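Local coordinates for protein paenibacillus xanthan lyase (Paenibacillus, PDB 6F2P) that degrades the polysaccharide xanthan as a lyase, probably breaking its glycosidic bonds by beta-elimination as in other family 8 polysaccharide lyases, at residues A[100-105]-A[143-148]; A[107-112]-A[151-156]; A[510-515]-A[561-566]; A[546-551]-A[600-605]; A[691-696]-A[731-736]. All coordinates share one frame; numbering follows the deposited sequence.

Contact 1: A[100-105]-A[143-148]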
# COMPACT_ATOMS: atom_id res chain seq x y z
N ASP A 100 36.85 32.79 -27.33
CA ASP A 100 36.94 32.73 -25.87
C ASP A 100 36.40 31.41 -25.33
O ASP A 100 36.96 30.84 -24.38
CB ASP A 100 36.24 33.92 -25.23
CG ASP A 100 37.11 35.17 -25.23
OD1 ASP A 100 38.35 35.02 -25.27
OD2 ASP A 100 36.56 36.30 -25.19
N ILE A 101 35.34 30.91 -25.96
CA ILE A 101 34.82 29.60 -25.61
C ILE A 101 35.87 28.53 -25.83
O ILE A 101 36.17 27.74 -24.93
CB ILE A 101 33.58 29.26 -26.43
CG1 ILE A 101 32.44 30.21 -26.07
CG2 ILE A 101 33.16 27.84 -26.17
CD1 ILE A 101 31.27 30.12 -26.99
N ILE A 102 36.46 28.53 -27.02
CA ILE A 102 37.38 27.46 -27.40
C ILE A 102 38.67 27.48 -26.58
O ILE A 102 39.18 26.43 -26.18
CB ILE A 102 37.70 27.49 -28.90
CG1 ILE A 102 36.40 27.28 -29.69
CG2 ILE A 102 38.74 26.43 -29.24
CD1 ILE A 102 36.61 26.99 -31.15
N SER A 103 39.18 28.69 -26.33
CA SER A 103 40.36 28.86 -25.50
C SER A 103 40.08 28.34 -24.09
O SER A 103 40.92 27.69 -23.47
CB SER A 103 40.77 30.33 -25.45
OG SER A 103 41.74 30.55 -24.43
N GLY A 104 38.88 28.64 -23.60
CA GLY A 104 38.42 28.10 -22.33
C GLY A 104 38.49 26.58 -22.32
O GLY A 104 39.02 25.99 -21.37
N LEU A 105 37.99 25.95 -23.37
CA LEU A 105 37.99 24.48 -23.44
C LEU A 105 39.41 23.93 -23.45
O LEU A 105 39.72 22.95 -22.76
CB LEU A 105 37.22 23.99 -24.66
CG LEU A 105 35.72 24.27 -24.72
CD1 LEU A 105 35.18 23.90 -26.09
CD2 LEU A 105 34.98 23.50 -23.62
N THR A 143 31.29 21.77 -35.24
CA THR A 143 31.78 22.21 -36.54
C THR A 143 32.87 23.29 -36.46
O THR A 143 33.56 23.57 -37.45
CB THR A 143 30.63 22.75 -37.39
OG1 THR A 143 30.02 23.85 -36.70
CG2 THR A 143 29.59 21.68 -37.61
N GLU A 144 33.03 23.89 -35.28
CA GLU A 144 34.02 24.93 -35.08
C GLU A 144 35.27 24.38 -34.43
O GLU A 144 36.19 25.13 -34.11
CB GLU A 144 33.44 26.05 -34.21
CG GLU A 144 32.14 26.61 -34.74
CD GLU A 144 32.34 27.48 -35.97
OE1 GLU A 144 33.49 27.92 -36.21
OE2 GLU A 144 31.35 27.73 -36.68
N LEU A 145 35.29 23.07 -34.21
CA LEU A 145 36.40 22.42 -33.50
C LEU A 145 37.26 21.58 -34.44
O LEU A 145 36.78 21.08 -35.45
CB LEU A 145 35.85 21.54 -32.38
CG LEU A 145 35.06 22.26 -31.28
CD1 LEU A 145 34.42 21.23 -30.36
CD2 LEU A 145 35.97 23.17 -30.48
N THR A 146 38.53 21.40 -34.09
CA THR A 146 39.37 20.47 -34.83
C THR A 146 39.12 19.05 -34.34
O THR A 146 38.51 18.84 -33.29
CB THR A 146 40.85 20.77 -34.62
OG1 THR A 146 41.22 20.38 -33.29
CG2 THR A 146 41.14 22.25 -34.84
N ALA A 147 39.59 18.08 -35.10
CA ALA A 147 39.47 16.68 -34.71
C ALA A 147 40.29 16.46 -33.46
O ALA A 147 39.93 15.66 -32.60
CB ALA A 147 39.96 15.78 -35.81
N THR A 148 41.39 17.20 -33.36
CA THR A 148 42.31 17.01 -32.25
C THR A 148 41.67 17.54 -30.97
O THR A 148 41.79 16.94 -29.90
CB THR A 148 43.65 17.69 -32.54
OG1 THR A 148 44.18 17.16 -33.76
CG2 THR A 148 44.65 17.44 -31.43

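Contact 2: A[107-112]-A[151-156]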
# COMPACT_ATOMS: atom_id res chain seq x y z
N TRP A 107 42.06 25.42 -22.36
CA TRP A 107 42.68 25.69 -21.08
C TRP A 107 42.30 24.59 -20.09
O TRP A 107 43.16 24.05 -19.39
CB TRP A 107 42.28 27.07 -20.54
CG TRP A 107 43.09 27.43 -19.33
CD1 TRP A 107 44.29 28.08 -19.32
CD2 TRP A 107 42.79 27.11 -17.97
NE1 TRP A 107 44.75 28.20 -18.03
CE2 TRP A 107 43.85 27.61 -17.18
CE3 TRP A 107 41.73 26.44 -17.33
CZ2 TRP A 107 43.87 27.48 -15.79
CZ3 TRP A 107 41.76 26.31 -15.95
CH2 TRP A 107 42.82 26.83 -15.20
N MET A 108 41.00 24.27 -20.04
CA MET A 108 40.54 23.21 -19.15
C MET A 108 41.27 21.92 -19.49
O MET A 108 41.68 21.18 -18.59
CB MET A 108 39.02 23.00 -19.27
CG MET A 108 38.17 24.09 -18.65
SD MET A 108 38.43 24.35 -16.88
CE MET A 108 37.62 22.92 -16.17
N ASN A 109 41.47 21.67 -20.78
CA ASN A 109 42.15 20.45 -21.19
C ASN A 109 43.61 20.42 -20.79
O ASN A 109 44.22 19.36 -20.70
CB ASN A 109 42.02 20.20 -22.68
CG ASN A 109 42.47 18.82 -23.07
OD1 ASN A 109 41.72 17.84 -22.94
ND2 ASN A 109 43.73 18.70 -23.51
N ALA A 110 44.18 21.61 -20.56
CA ALA A 110 45.60 21.70 -20.24
C ALA A 110 45.84 21.73 -18.75
O ALA A 110 46.95 21.45 -18.30
CB ALA A 110 46.21 22.93 -20.89
N ASN A 111 44.81 22.05 -17.98
CA ASN A 111 45.02 22.41 -16.58
C ASN A 111 44.18 21.66 -15.55
O ASN A 111 44.66 21.36 -14.45
CB ASN A 111 44.83 23.92 -16.42
CG ASN A 111 45.88 24.72 -17.17
OD1 ASN A 111 45.59 25.35 -18.18
ND2 ASN A 111 47.11 24.69 -16.67
N GLN A 112 42.94 21.35 -15.92
CA GLN A 112 41.99 20.81 -14.96
C GLN A 112 41.34 19.50 -15.38
O GLN A 112 41.37 18.53 -14.63
CB GLN A 112 40.92 21.86 -14.66
CG GLN A 112 41.40 22.93 -13.70
CD GLN A 112 41.89 22.32 -12.41
OE1 GLN A 112 43.03 22.55 -11.99
NE2 GLN A 112 41.04 21.53 -11.76
N SER A 151 38.87 15.06 -30.04
CA SER A 151 39.54 13.90 -29.48
C SER A 151 39.96 14.11 -28.02
O SER A 151 39.71 13.26 -27.17
CB SER A 151 40.77 13.56 -30.31
OG SER A 151 41.79 13.03 -29.48
N ASN A 152 40.61 15.24 -27.75
CA ASN A 152 41.06 15.57 -26.40
C ASN A 152 39.92 15.64 -25.40
O ASN A 152 39.97 15.01 -24.34
CB ASN A 152 41.83 16.90 -26.38
CG ASN A 152 43.22 16.80 -26.98
OD1 ASN A 152 43.88 15.76 -26.89
ND2 ASN A 152 43.68 17.88 -27.58
N TYR A 153 38.89 16.41 -25.74
CA TYR A 153 37.75 16.59 -24.84
C TYR A 153 37.08 15.24 -24.57
O TYR A 153 36.69 14.96 -23.43
CB TYR A 153 36.74 17.58 -25.41
CG TYR A 153 37.32 18.89 -25.91
CD1 TYR A 153 38.53 19.38 -25.43
CD2 TYR A 153 36.64 19.64 -26.87
CE1 TYR A 153 39.06 20.58 -25.90
CE2 TYR A 153 37.16 20.85 -27.33
CZ TYR A 153 38.37 21.31 -26.84
OH TYR A 153 38.89 22.49 -27.30
N MET A 154 36.94 14.41 -25.60
CA MET A 154 36.30 13.10 -25.43
C MET A 154 37.19 12.15 -24.62
O MET A 154 36.69 11.38 -23.80
CB MET A 154 35.93 12.47 -26.77
CG MET A 154 34.79 13.18 -27.50
SD MET A 154 33.24 13.28 -26.57
CE MET A 154 33.23 15.01 -26.08
N ALA A 155 38.49 12.23 -24.85
CA ALA A 155 39.43 11.39 -24.12
C ALA A 155 39.33 11.65 -22.62
O ALA A 155 39.52 10.74 -21.81
CB ALA A 155 40.85 11.63 -24.60
N ALA A 156 39.03 12.89 -22.27
CA ALA A 156 38.87 13.24 -20.87
C ALA A 156 37.62 12.59 -20.30
O ALA A 156 37.65 12.03 -19.20
CB ALA A 156 38.80 14.74 -20.71

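Contact 3: A[510-515]-A[561-566]. With CA (calcium ion), chain I.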
# COMPACT_ATOMS: atom_id res chain seq x y z
N THR A 510 -5.12 18.06 16.36
CA THR A 510 -5.40 17.53 15.03
C THR A 510 -5.77 18.69 14.12
O THR A 510 -6.71 19.43 14.40
CB THR A 510 -6.55 16.51 15.06
OG1 THR A 510 -6.07 15.28 15.62
CG2 THR A 510 -7.08 16.26 13.64
N ILE A 511 -5.02 18.85 13.03
CA ILE A 511 -5.19 20.03 12.19
C ILE A 511 -6.22 19.80 11.10
O ILE A 511 -6.04 18.94 10.24
CB ILE A 511 -3.87 20.47 11.54
CG1 ILE A 511 -2.73 20.48 12.57
CG2 ILE A 511 -4.05 21.83 10.87
CD1 ILE A 511 -3.04 21.27 13.83
N VAL A 512 -7.31 20.57 11.14
CA VAL A 512 -8.33 20.45 10.11
C VAL A 512 -7.91 21.19 8.85
O VAL A 512 -8.07 20.70 7.73
CB VAL A 512 -9.70 20.99 10.58
CG1 VAL A 512 -10.65 21.14 9.40
CG2 VAL A 512 -10.30 20.07 11.62
N GLU A 513 -7.36 22.38 9.05
CA GLU A 513 -7.04 23.26 7.94
C GLU A 513 -5.83 24.13 8.28
O GLU A 513 -5.57 24.41 9.46
CB GLU A 513 -8.25 24.13 7.60
CG GLU A 513 -8.10 25.00 6.38
CD GLU A 513 -7.58 24.24 5.16
OE1 GLU A 513 -8.40 23.78 4.34
OE2 GLU A 513 -6.34 24.12 5.02
N ASN A 514 -5.07 24.50 7.26
CA ASN A 514 -4.06 25.54 7.39
C ASN A 514 -3.87 26.15 6.01
O ASN A 514 -2.89 25.86 5.34
CB ASN A 514 -2.74 25.00 7.95
CG ASN A 514 -1.86 26.10 8.52
OD1 ASN A 514 -2.07 27.27 8.23
ND2 ASN A 514 -0.89 25.72 9.34
N ARG A 515 -4.82 26.98 5.59
CA ARG A 515 -4.90 27.40 4.20
C ARG A 515 -4.24 28.74 3.98
O ARG A 515 -4.43 29.66 4.78
CB ARG A 515 -6.37 27.52 3.78
CG ARG A 515 -6.60 27.60 2.28
CD ARG A 515 -6.50 26.21 1.66
NE ARG A 515 -6.74 26.23 0.22
CZ ARG A 515 -6.52 25.18 -0.57
NH1 ARG A 515 -6.06 24.05 -0.04
NH2 ARG A 515 -6.75 25.26 -1.87
N TYR A 561 -16.53 22.86 5.74
CA TYR A 561 -16.15 21.91 6.78
C TYR A 561 -17.37 21.60 7.63
O TYR A 561 -17.95 22.49 8.24
CB TYR A 561 -15.04 22.47 7.67
CG TYR A 561 -13.88 23.10 6.92
CD1 TYR A 561 -14.02 24.35 6.32
CD2 TYR A 561 -12.65 22.46 6.84
CE1 TYR A 561 -12.98 24.94 5.64
CE2 TYR A 561 -11.59 23.05 6.15
CZ TYR A 561 -11.77 24.29 5.55
OH TYR A 561 -10.76 24.90 4.87
N TYR A 562 -17.76 20.34 7.68
CA TYR A 562 -18.90 19.96 8.48
C TYR A 562 -18.39 19.16 9.66
O TYR A 562 -17.50 18.31 9.51
CB TYR A 562 -19.91 19.19 7.62
CG TYR A 562 -20.87 18.30 8.38
CD1 TYR A 562 -21.69 18.82 9.38
CD2 TYR A 562 -20.96 16.95 8.09
CE1 TYR A 562 -22.56 18.01 10.08
CE2 TYR A 562 -21.83 16.13 8.78
CZ TYR A 562 -22.62 16.66 9.77
OH TYR A 562 -23.49 15.82 10.46
N PHE A 563 -18.91 19.45 10.85
CA PHE A 563 -18.45 18.77 12.06
C PHE A 563 -19.58 17.97 12.72
O PHE A 563 -20.35 18.51 13.50
CB PHE A 563 -17.81 19.76 13.02
CG PHE A 563 -16.65 20.51 12.41
CD1 PHE A 563 -16.86 21.67 11.68
CD2 PHE A 563 -15.36 20.02 12.51
CE1 PHE A 563 -15.80 22.35 11.09
CE2 PHE A 563 -14.30 20.69 11.93
CZ PHE A 563 -14.53 21.86 11.22
N PRO A 564 -19.66 16.68 12.38
CA PRO A 564 -20.71 15.79 12.90
C PRO A 564 -20.77 15.80 14.42
O PRO A 564 -19.78 15.48 15.11
CB PRO A 564 -20.28 14.41 12.39
CG PRO A 564 -19.45 14.71 11.18
CD PRO A 564 -18.75 16.00 11.45
N GLY A 565 -21.93 16.18 14.94
CA GLY A 565 -22.15 16.20 16.38
C GLY A 565 -21.71 17.50 17.00
O GLY A 565 -21.85 17.70 18.21
N GLY A 566 -21.20 18.40 16.16
CA GLY A 566 -20.58 19.62 16.63
C GLY A 566 -19.20 19.39 17.20
O GLY A 566 -18.91 18.31 17.72
CA CA I . -21.45 16.61 20.44
O HOH W 1 -19.57 18.08 20.60

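Contact 4: A[546-551]-A[600-605]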
# COMPACT_ATOMS: atom_id res chain seq x y z
N ASN A 546 -20.73 23.69 14.03
CA ASN A 546 -21.44 22.71 13.21
C ASN A 546 -20.87 22.67 11.80
O ASN A 546 -20.59 21.60 11.25
CB ASN A 546 -22.92 23.05 13.15
CG ASN A 546 -23.58 22.97 14.50
OD1 ASN A 546 -23.24 22.12 15.32
ND2 ASN A 546 -24.53 23.87 14.74
N TYR A 547 -20.72 23.85 11.22
CA TYR A 547 -20.11 23.95 9.91
C TYR A 547 -19.33 25.24 9.77
O TYR A 547 -19.48 26.16 10.58
CB TYR A 547 -21.16 23.80 8.81
CG TYR A 547 -22.40 24.66 8.97
CD1 TYR A 547 -23.45 24.25 9.79
CD2 TYR A 547 -22.53 25.86 8.29
CE1 TYR A 547 -24.59 25.04 9.93
CE2 TYR A 547 -23.65 26.65 8.42
CZ TYR A 547 -24.69 26.23 9.24
OH TYR A 547 -25.82 27.01 9.37
N ILE A 548 -18.47 25.29 8.76
CA ILE A 548 -17.61 26.43 8.51
C ILE A 548 -17.50 26.58 7.00
O ILE A 548 -17.43 25.58 6.28
CB ILE A 548 -16.20 26.21 9.10
CG1 ILE A 548 -16.24 26.17 10.63
CG2 ILE A 548 -15.23 27.29 8.66
CD1 ILE A 548 -14.87 26.07 11.27
N HIS A 549 -17.48 27.82 6.51
CA HIS A 549 -17.22 28.06 5.10
C HIS A 549 -16.10 29.09 4.97
O HIS A 549 -16.18 30.18 5.52
CB HIS A 549 -18.48 28.54 4.38
CG HIS A 549 -18.27 28.82 2.93
ND1 HIS A 549 -17.71 29.99 2.47
CD2 HIS A 549 -18.55 28.08 1.83
CE1 HIS A 549 -17.65 29.96 1.15
NE2 HIS A 549 -18.15 28.81 0.73
N LEU A 550 -15.05 28.72 4.24
CA LEU A 550 -13.94 29.61 3.96
C LEU A 550 -13.90 29.90 2.48
O LEU A 550 -13.75 28.98 1.67
CB LEU A 550 -12.62 28.96 4.39
CG LEU A 550 -11.39 29.76 3.92
CD1 LEU A 550 -11.44 31.16 4.49
CD2 LEU A 550 -10.07 29.08 4.29
N ALA A 551 -14.04 31.17 2.11
CA ALA A 551 -14.14 31.53 0.69
C ALA A 551 -12.79 31.46 0.01
O ALA A 551 -11.77 31.84 0.58
CB ALA A 551 -14.77 32.91 0.53
N MET A 600 -5.21 30.78 7.20
CA MET A 600 -6.34 30.43 8.05
C MET A 600 -6.13 29.03 8.59
O MET A 600 -6.11 28.06 7.84
CB MET A 600 -7.65 30.46 7.26
CG MET A 600 -8.83 29.88 8.04
SD MET A 600 -9.14 30.79 9.58
CE MET A 600 -9.66 32.37 8.89
N THR A 601 -5.96 28.93 9.90
CA THR A 601 -5.67 27.65 10.54
C THR A 601 -6.83 27.20 11.43
O THR A 601 -7.26 27.94 12.32
CB THR A 601 -4.41 27.77 11.40
OG1 THR A 601 -3.40 28.45 10.64
CG2 THR A 601 -3.89 26.41 11.80
N LEU A 602 -7.35 26.00 11.17
CA LEU A 602 -8.43 25.43 11.99
C LEU A 602 -7.94 24.11 12.58
O LEU A 602 -7.34 23.30 11.87
CB LEU A 602 -9.67 25.19 11.13
CG LEU A 602 -10.19 26.36 10.28
CD1 LEU A 602 -11.33 25.91 9.38
CD2 LEU A 602 -10.64 27.52 11.14
N TRP A 603 -8.19 23.88 13.87
CA TRP A 603 -7.77 22.62 14.48
C TRP A 603 -8.53 22.18 15.74
O TRP A 603 -9.34 22.92 16.29
CB TRP A 603 -6.26 22.63 14.75
CG TRP A 603 -5.80 23.50 15.90
CD1 TRP A 603 -5.42 23.07 17.14
CD2 TRP A 603 -5.64 24.92 15.90
NE1 TRP A 603 -5.05 24.14 17.92
CE2 TRP A 603 -5.17 25.29 17.18
CE3 TRP A 603 -5.85 25.93 14.95
CZ2 TRP A 603 -4.91 26.61 17.53
CZ3 TRP A 603 -5.59 27.24 15.30
CH2 TRP A 603 -5.13 27.57 16.58
N PHE A 604 -8.28 20.94 16.15
CA PHE A 604 -8.83 20.39 17.38
C PHE A 604 -7.76 20.33 18.44
O PHE A 604 -6.59 20.04 18.15
CB PHE A 604 -9.34 18.96 17.17
CG PHE A 604 -10.42 18.83 16.12
CD1 PHE A 604 -11.64 19.47 16.28
CD2 PHE A 604 -10.23 18.03 15.01
CE1 PHE A 604 -12.64 19.33 15.33
CE2 PHE A 604 -11.23 17.88 14.05
CZ PHE A 604 -12.43 18.54 14.21
N ASP A 605 -8.15 20.59 19.68
CA ASP A 605 -7.24 20.43 20.80
C ASP A 605 -7.75 19.31 21.69
O ASP A 605 -8.75 19.48 22.38
CB ASP A 605 -7.13 21.73 21.59
CG ASP A 605 -6.07 21.67 22.69
OD1 ASP A 605 -5.73 20.57 23.20
OD2 ASP A 605 -5.57 22.76 23.06

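Contact 5: A[691-696]-A[731-736]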
# COMPACT_ATOMS: atom_id res chain seq x y z
N ILE A 691 -17.98 -6.00 -2.81
CA ILE A 691 -17.10 -5.77 -1.68
C ILE A 691 -15.63 -5.72 -2.10
O ILE A 691 -15.16 -6.56 -2.86
CB ILE A 691 -17.28 -6.85 -0.61
CG1 ILE A 691 -18.72 -6.88 -0.13
CG2 ILE A 691 -16.33 -6.61 0.56
CD1 ILE A 691 -19.41 -8.20 -0.37
N SER A 692 -14.91 -4.72 -1.60
CA SER A 692 -13.48 -4.61 -1.86
C SER A 692 -12.71 -4.77 -0.55
O SER A 692 -13.04 -4.13 0.45
CB SER A 692 -13.15 -3.27 -2.50
OG SER A 692 -11.78 -3.20 -2.87
N VAL A 693 -11.71 -5.65 -0.56
CA VAL A 693 -10.93 -5.93 0.65
C VAL A 693 -9.43 -5.81 0.42
O VAL A 693 -8.93 -6.20 -0.64
CB VAL A 693 -11.20 -7.35 1.15
CG1 VAL A 693 -10.59 -7.57 2.54
CG2 VAL A 693 -12.69 -7.62 1.19
N SER A 694 -8.71 -5.28 1.40
CA SER A 694 -7.25 -5.27 1.33
C SER A 694 -6.67 -5.46 2.71
O SER A 694 -7.33 -5.18 3.71
CB SER A 694 -6.73 -3.96 0.74
OG SER A 694 -6.82 -2.92 1.69
N ASP A 695 -5.43 -5.94 2.77
CA ASP A 695 -4.68 -6.04 4.02
C ASP A 695 -3.66 -4.91 4.07
O ASP A 695 -2.57 -5.00 3.49
CB ASP A 695 -3.97 -7.39 4.09
CG ASP A 695 -2.91 -7.43 5.16
OD1 ASP A 695 -3.15 -6.86 6.25
OD2 ASP A 695 -1.83 -8.02 4.91
N PRO A 696 -4.00 -3.81 4.77
CA PRO A 696 -3.12 -2.64 4.75
C PRO A 696 -1.83 -2.90 5.50
O PRO A 696 -0.89 -2.14 5.29
CB PRO A 696 -3.94 -1.58 5.49
CG PRO A 696 -5.34 -2.07 5.47
CD PRO A 696 -5.25 -3.56 5.50
N MET A 731 -24.08 -13.41 2.95
CA MET A 731 -22.86 -13.53 2.14
C MET A 731 -21.66 -13.88 3.01
O MET A 731 -21.43 -13.26 4.04
CB MET A 731 -22.60 -12.25 1.36
CG MET A 731 -23.44 -12.11 0.11
SD MET A 731 -23.47 -10.43 -0.54
CE MET A 731 -24.81 -9.69 0.38
N LYS A 732 -20.90 -14.89 2.59
CA LYS A 732 -19.69 -15.28 3.30
C LYS A 732 -18.59 -15.58 2.31
O LYS A 732 -18.81 -16.29 1.34
CB LYS A 732 -19.94 -16.51 4.18
CG LYS A 732 -20.81 -16.24 5.39
CD LYS A 732 -20.85 -17.45 6.34
CE LYS A 732 -21.54 -17.08 7.65
NZ LYS A 732 -21.69 -18.22 8.60
N PHE A 733 -17.40 -15.02 2.54
CA PHE A 733 -16.24 -15.37 1.73
C PHE A 733 -14.95 -15.20 2.49
O PHE A 733 -14.95 -14.72 3.62
CB PHE A 733 -16.22 -14.58 0.42
CG PHE A 733 -16.03 -13.10 0.58
CD1 PHE A 733 -17.11 -12.28 0.88
CD2 PHE A 733 -14.78 -12.52 0.40
CE1 PHE A 733 -16.95 -10.90 1.02
CE2 PHE A 733 -14.61 -11.14 0.54
CZ PHE A 733 -15.69 -10.33 0.85
N LYS A 734 -13.84 -15.61 1.87
CA LYS A 734 -12.51 -15.38 2.44
C LYS A 734 -11.57 -14.92 1.35
O LYS A 734 -11.80 -15.18 0.17
CB LYS A 734 -11.96 -16.63 3.12
CG LYS A 734 -11.71 -17.80 2.18
CD LYS A 734 -11.33 -19.08 2.93
CE LYS A 734 -11.13 -20.22 1.94
NZ LYS A 734 -10.81 -21.51 2.59
N VAL A 735 -10.50 -14.22 1.74
CA VAL A 735 -9.49 -13.73 0.82
C VAL A 735 -8.14 -14.27 1.25
O VAL A 735 -7.80 -14.20 2.43
CB VAL A 735 -9.36 -12.20 0.90
CG1 VAL A 735 -8.48 -11.68 -0.23
CG2 VAL A 735 -10.74 -11.54 0.87
N ASN A 736 -7.38 -14.82 0.31
CA ASN A 736 -6.00 -15.20 0.59
C ASN A 736 -5.09 -14.02 0.28
O ASN A 736 -4.84 -13.71 -0.89
CB ASN A 736 -5.59 -16.42 -0.24
CG ASN A 736 -4.25 -16.99 0.19
OD1 ASN A 736 -3.39 -16.29 0.73
ND2 ASN A 736 -4.05 -18.28 -0.08

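Contact 1: A[100-105]-A[143-148]
I102 meets L145 and the backbone of E144 in a small apolar contact at the surface of the N-terminal alpha-helical domain, the part that forms an alpha/alpha toroid in polysaccharide lyase family 8. I102 sits on helix 95-111, while 143-148 carries the chain into helix 147-160. The evidence for a light touch is direct: 131 Å² are buried in all, no hydrogen bond crosses, and the closest CA atoms, those of I102 and L145, stand 8.0 Å apart. The I102 and L145 side chains pass alongside one another, heading opposite ways, with I102 CD1 at 3.9 Å from L145 CD2. In I102 the CG1 branch lies opposite the carbonyl carbon (chi1 -61°) and is carried on in extended form, which delivers CD1 to the turn. The E144 carboxylate is turned elsewhere, and its OE1 forms a salt bridge with K98. T146 is the N-cap of helix 147-160; its side chain caps a backbone N of the first turn while T146 N bonds to Q149 OE1, a pairing consistent with a capping box. The I102 methyl also lies against the backbone, with CD1 at 3.5 Å from E144 O.

Contact 2: A[107-112]-A[151-156]
N109 supplies more than half of the 128 Å² buried here, laying its amide against N152 and the ring edge of Y153 from one turn of helix 147-160. With CG opposite the backbone N (chi1 -168°), the N109 amide reaches from helix 95-111 to the neighbouring helix. N109 OD1 lies 3.6 Å from N152 CB, and N109 ND2 is 4.0 Å from N152 CG. The two side chains cross at about a right angle, yet their amide planes are only 27° apart; no hydrogen bond crosses the contact, which therefore rests on packing. Y153 is met near its ring plane, N109 OD1 being 4.3 Å from Y153 CD1. The phenol hydroxyl has its partner on the first helix, since Y153 OH is hydrogen-bonded to D106 OD1. With an alanine here, lacking the amide, a gap would probably open between the helices beside N152 CB and the edge of the Y153 ring. The backbones come close enough for one asparagine to span them: N109 CA and Y153 CA are 6.9 Å apart. The contact joins helix 95-111 to helix 147-160, with helix 123-141 between them in the chain, within the helical domain that forms an alpha/alpha toroid in family 8 lyases.

Contact 3: A[510-515]-A[561-566]
Y561 OH donates a 2.7 Å hydrogen bond to E513 OE1, using the anti lone pair of that oxygen. The other oxygen is engaged as well: N514 N gives a hydrogen bond to E513 OE2 of 2.6 Å, bent to 138° at the hydrogen. E513 can serve both because its chain, which leaves opposite the backbone N, folds at chi2. Its carboxylate stands almost perpendicular to the Y561 ring (87°), with OE1 near the ring plane at the hydroxyl edge. A leucine in place of E513 would probably leave the Y561 hydroxyl without its acceptor inside the buried core and N514 N without its carboxylate partner. Alongside, V512 divides its two methyls, CG1 lying 3.5 Å from Y561 CD2 and CG2 meeting the edge of the F563 ring at 4.1 Å from CE2. From F563 to G566 runs a type II turn, in which G565 O binds a calcium ion at 2.5 Å. V512 and E513 both face L602 in a classic beta bulge of strand 508-516. That strand and strand 559-563 belong to different sheets of the super-sandwich domain, and on its own sheet the second is flanked by strands 545-550 and 613-621, whose I548 and L619 touch Y561.

Contact 4: A[546-551]-A[600-605]
I548 and L602 meet end to end at their terminal methyls, whereas L550, two residues on, and M600, two residues back, lie alongside, pointing opposite ways. In the first pair both chains are extended after a first torsion that sets CG1 of I548 and CG of L602 opposite their carbonyl carbons (chi1 -67° and -51°). That brings the ends together: I548 CD1 is 4.0 Å from L602 CD1, and the shorter branch I548 CG2 follows at 4.2 Å from the same L602 CD1. In the second pair the meeting is broadside. L550 CD2 rests 4.0 Å from M600 CG and 4.1 Å from M600 CB, so the touch falls near the root of the methionine, whose chain then bends at both chi2 and chi3. The CA separations fit the two modes, 9.9 Å between I548 CA and L602 CA but 8.7 Å between L550 CA and M600 CA. No hydrogen bond crosses; the 159 Å² buried between the segments come from these four side chains, all enclosed. L525 of strand 525-527 touches both I548 and M600, and E513 packs on L602. I548 and L550, two residues apart on strand 545-550, point inward, as do M600 and L602 of strand 595-607, and the two strands lie in different sheets: this is core packing between facing layers, typical of the beta super-sandwich domain of family 8 lyases.

Contact 5: A[691-696]-A[731-736]
F733 and V735 pack on I691 and V693 across the interior of a beta sandwich, the C-terminal sandwich of the family 8 lyase architecture. Strand 731-736 belongs to one sheet and strand 688-694 to the other; their local axes approach to 8.9 Å at an angle of 36°, and 198 Å² are buried without a hydrogen bond across. M731 comes first, at the margin, its side chain lying on F749 of strand 744-750. K732, on the opposite face, packs on D707. F733 follows with the largest share of the buried area on this strand. Its CG, set between the backbone N and the carbonyl carbon (chi1 65°), directs the ring to the other sheet, where its edge meets both partners. F733 CZ is 3.8 Å from I691 CG2, and F733 CE1 is 3.9 Å from I691 CD1, so the isoleucine touches with both branches. V693 comes to the same rim, its CG2 lying 4.1 Å from F733 CE2. K734 again turns outward, and its NZ forms a salt bridge with D812. V735 returns to the interior, nearest V693, with the two CA atoms 7.9 Å apart; there V735 CG2 lies 4.2 Å from V693 CB.

From the N terminus, contacts 1 and 2 close loops of 37 and 38 residues that cross, since their segments alternate. Both tie helix 95-111 to helix 147-160 or its approach, and they touch where L105 CB lies 3.5 Å from Y153 OH. Contacts 3 and 4, closing loops of 45 and 48 residues, cross likewise in the super-sandwich domain, their centres about 5 Å apart. Segments 510-515 and 600-605 are neighbours in one sheet, 546-551 and 561-566 in the other, so both contacts bind the same two layers. Contact 5 follows in series, closes a loop of 34 residues and joins the sheets of the next sandwich, its centre about 32 Å from that of contact 3.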